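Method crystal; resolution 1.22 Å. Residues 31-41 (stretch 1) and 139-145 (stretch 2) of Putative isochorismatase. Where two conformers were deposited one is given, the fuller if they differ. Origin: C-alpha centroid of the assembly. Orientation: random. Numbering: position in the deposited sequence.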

# COMPACT_ATOMS: atom_id res chain seq x y z
N GLN A 31 -3.96 -19.67 -13.03
CA GLN A 31 -3.43 -21.02 -12.98
C GLN A 31 -1.93 -21.03 -12.82
O GLN A 31 -1.38 -21.88 -12.14
N SER A 32 -1.27 -20.05 -13.40
CA SER A 32 0.20 -19.95 -13.28
C SER A 32 0.63 -19.55 -11.86
O SER A 32 1.68 -19.96 -11.35
N SER A 33 -0.11 -18.65 -11.26
CA SER A 33 0.21 -18.29 -9.86
C SER A 33 -0.15 -19.37 -8.87
O SER A 33 0.61 -19.60 -7.93
N LEU A 34 -1.27 -20.07 -9.08
CA LEU A 34 -1.59 -21.19 -8.20
C LEU A 34 -0.48 -22.23 -8.23
O LEU A 34 -0.08 -22.73 -7.17
N ALA A 35 0.04 -22.52 -9.42
CA ALA A 35 1.11 -23.50 -9.54
C ALA A 35 2.38 -23.04 -8.81
O ALA A 35 3.06 -23.85 -8.19
N ASN A 36 2.66 -21.75 -8.86
CA ASN A 36 3.85 -21.25 -8.20
C ASN A 36 3.74 -21.19 -6.71
O ASN A 36 4.68 -21.42 -5.98
N ILE A 37 2.53 -20.91 -6.24
CA ILE A 37 2.18 -20.97 -4.78
C ILE A 37 2.50 -22.39 -4.32
O ILE A 37 3.13 -22.58 -3.26
N ALA A 38 2.01 -23.39 -5.05
CA ALA A 38 2.22 -24.79 -4.65
C ALA A 38 3.72 -25.11 -4.63
O ALA A 38 4.18 -25.81 -3.76
N ARG A 39 4.47 -24.68 -5.64
CA ARG A 39 5.93 -24.92 -5.67
C ARG A 39 6.59 -24.26 -4.48
O ARG A 39 7.42 -24.87 -3.84
N ALA A 40 6.19 -23.03 -4.19
CA ALA A 40 6.79 -22.33 -3.06
C ALA A 40 6.51 -23.05 -1.72
O ALA A 40 7.42 -23.22 -0.93
N MSE A 41 5.28 -23.54 -1.57
CA MSE A 41 4.91 -24.30 -0.37
C MSE A 41 5.71 -25.60 -0.29
O MSE A 41 6.22 -25.95 0.77
N PHE A 139 8.50 -10.56 -1.94
CA PHE A 139 7.19 -10.65 -2.66
C PHE A 139 7.42 -11.42 -3.94
O PHE A 139 8.29 -11.02 -4.75
N LEU A 140 6.73 -12.55 -4.08
CA LEU A 140 6.88 -13.41 -5.23
C LEU A 140 5.89 -12.97 -6.32
O LEU A 140 4.68 -13.25 -6.23
N HIS A 141 6.42 -12.28 -7.35
CA HIS A 141 5.56 -11.57 -8.30
C HIS A 141 4.74 -12.55 -9.16
O HIS A 141 3.78 -12.14 -9.82
N ASP A 142 5.14 -13.80 -9.22
CA ASP A 142 4.50 -14.82 -10.05
C ASP A 142 3.65 -15.80 -9.23
O ASP A 142 3.11 -16.77 -9.78
N ALA A 143 3.52 -15.53 -7.91
CA ALA A 143 2.74 -16.31 -6.96
C ALA A 143 1.74 -15.44 -6.23
O ALA A 143 1.27 -15.81 -5.15
N THR A 144 1.35 -14.38 -6.89
CA THR A 144 0.46 -13.34 -6.40
C THR A 144 -0.45 -12.88 -7.55
O THR A 144 -0.38 -13.43 -8.64
N GLY A 145 -1.26 -11.85 -7.38
CA GLY A 145 -2.03 -11.32 -8.50
C GLY A 145 -3.12 -10.35 -8.13
O GLY A 145 -3.46 -10.20 -6.92

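Residues 139-145 leave a strand, turn a corner and pass across one face of the helix formed by residues 31-41, burying 290 Å² in total. F139 makes no contact with the helix; its side chain (chi1 t) stays out of reach. The interface begins at L140, whose CA-to-CB bond points toward the helix. With chi1 m and chi2 t, its CD1 comes to 4.3 Å from CB of A40, a loose apolar contact at the C-terminal end of the contact surface. The carbonyl of L140 is used within its own stretch: L140 O accepts a hydrogen bond from A143 N (3.1 Å), as expected of the type I turn from L140 to A143, and another from T144 OG1 (3.0 Å), which ties the turn to the residue that follows it.

H141, at the corner, makes no contact with the helix. D142 is the polar centre of the interface, chiefly through its backbone carbonyl. The CA-to-CB bond of N36 (chi1 m) points toward stretch 2, and the side chain donates a nearly linear hydrogen bond from ND2 to D142 O (3.0 Å, 170°). The amide's other end is also occupied, since N36 OD1 accepts from R39 NH2 (2.8 Å) and R39 NE (3.2 Å), one helical turn's reach along the same face. D142 O further receives a CA-H...O contact from S33 CA (3.3 Å) and a hydrogen bond donated by water 1 (2.8 Å to D142 O), which also donates to S32 OG (2.6 Å). The side chain of D142 (chi1 p) leaves sideways; its CG lies 3.5 Å from N36 ND2, while its carboxylate oxygens are hydrogen-bonded elsewhere in the structure.

The closest pair of CA atoms across the two stretches is A143 CA and S33 CA, 4.3 Å apart, and A143 has the largest area covered by the helix. Its methyl is directed sideways, with CB 4.0 Å from both N36 CB and I37 CG1. The I37 side chain (chi1 m, chi2 t) also starts sideways, but its end comes nearer, bringing CG1 to 3.4 Å from A143 O.

The CA-to-CB bond of T144 (chi1 p) points away from the helix, so its contact is made by the backbone: T144 O lies 3.6 Å from CB of S33, whose CA-to-CB bond points toward this stretch. S33 OG (chi1 p) donates to water 2 (2.5 Å), and that water donates to T144 O (2.7 Å), bridging the two stretches. At G145 the backbone angles would jam a CB against the preceding carbonyl oxygen, which by itself calls for glycine.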

# COMPACT_ATOMS: atom_id res chain seq x y z
CB GLN A 31 -3.88 -21.83 -14.17
CG GLN A 31 -5.40 -22.07 -14.24
CD GLN A 31 -5.93 -22.82 -13.01
OE1 GLN A 31 -5.30 -23.73 -12.50
NE2 GLN A 31 -7.09 -22.38 -12.51
CB SER A 32 0.83 -18.97 -14.29
OG SER A 32 0.66 -17.57 -13.94
CB SER A 33 -0.35 -16.92 -9.47
OG SER A 33 -1.76 -16.88 -9.58
CB LEU A 34 -2.92 -21.85 -8.58
CG LEU A 34 -4.16 -21.08 -8.21
CD1 LEU A 34 -5.37 -21.64 -8.95
CD2 LEU A 34 -4.43 -21.10 -6.69
CB ALA A 35 1.39 -23.81 -11.01
CB ASN A 36 4.22 -19.88 -8.78
CG ASN A 36 4.86 -19.99 -10.14
OD1 ASN A 36 5.49 -21.03 -10.45
ND2 ASN A 36 4.64 -19.02 -10.97
CB ILE A 37 0.69 -20.58 -4.48
CG1 ILE A 37 0.51 -19.05 -4.64
CG2 ILE A 37 0.26 -20.94 -3.06
CD1 ILE A 37 -0.90 -18.58 -4.91
CB ALA A 38 1.48 -25.73 -5.61
CB ARG A 39 6.58 -24.43 -6.96
CG ARG A 39 6.24 -25.19 -8.20
CD ARG A 39 7.25 -24.94 -9.33
NE ARG A 39 7.29 -23.60 -9.69
CZ ARG A 39 8.39 -22.85 -9.82
NH1 ARG A 39 9.61 -23.27 -9.56
NH2 ARG A 39 8.21 -21.64 -10.23
CB ALA A 40 6.27 -20.88 -2.98
CB MSE A 41 3.42 -24.63 -0.37
CG MSE A 41 2.54 -23.35 -0.15
SE MSE A 41 0.73 -23.71 -0.20
CE MSE A 41 0.59 -24.59 1.31
CB PHE A 139 6.69 -9.23 -2.97
CG PHE A 139 5.43 -9.17 -3.78
CD1 PHE A 139 4.20 -9.36 -3.20
CD2 PHE A 139 5.48 -8.88 -5.13
CE1 PHE A 139 3.08 -9.26 -3.98
CE2 PHE A 139 4.28 -8.80 -5.87
CZ PHE A 139 3.11 -9.02 -5.30
CB LEU A 140 6.74 -14.89 -4.85
CG LEU A 140 7.71 -15.31 -3.74
CD1 LEU A 140 7.69 -16.83 -3.53
CD2 LEU A 140 9.14 -14.75 -3.91
CB HIS A 141 6.33 -10.59 -9.16
CG HIS A 141 7.34 -11.24 -10.01
ND1 HIS A 141 6.98 -12.02 -11.08
CD2 HIS A 141 8.68 -11.25 -9.94
CE1 HIS A 141 8.10 -12.40 -11.69
NE2 HIS A 141 9.13 -11.99 -10.99
CB ASP A 142 5.55 -15.48 -10.93
CG ASP A 142 6.59 -16.24 -10.13
OD1 ASP A 142 6.51 -16.30 -8.92
OD2 ASP A 142 7.55 -16.71 -10.81
CB ALA A 143 3.66 -17.04 -6.02
CB THR A 144 1.25 -12.19 -5.79
OG1 THR A 144 2.21 -11.71 -6.74
CG2 THR A 144 2.00 -12.65 -4.53
O HOH W 1 2.43 -16.33 -12.46
O HOH W 2 -2.20 -14.49 -10.35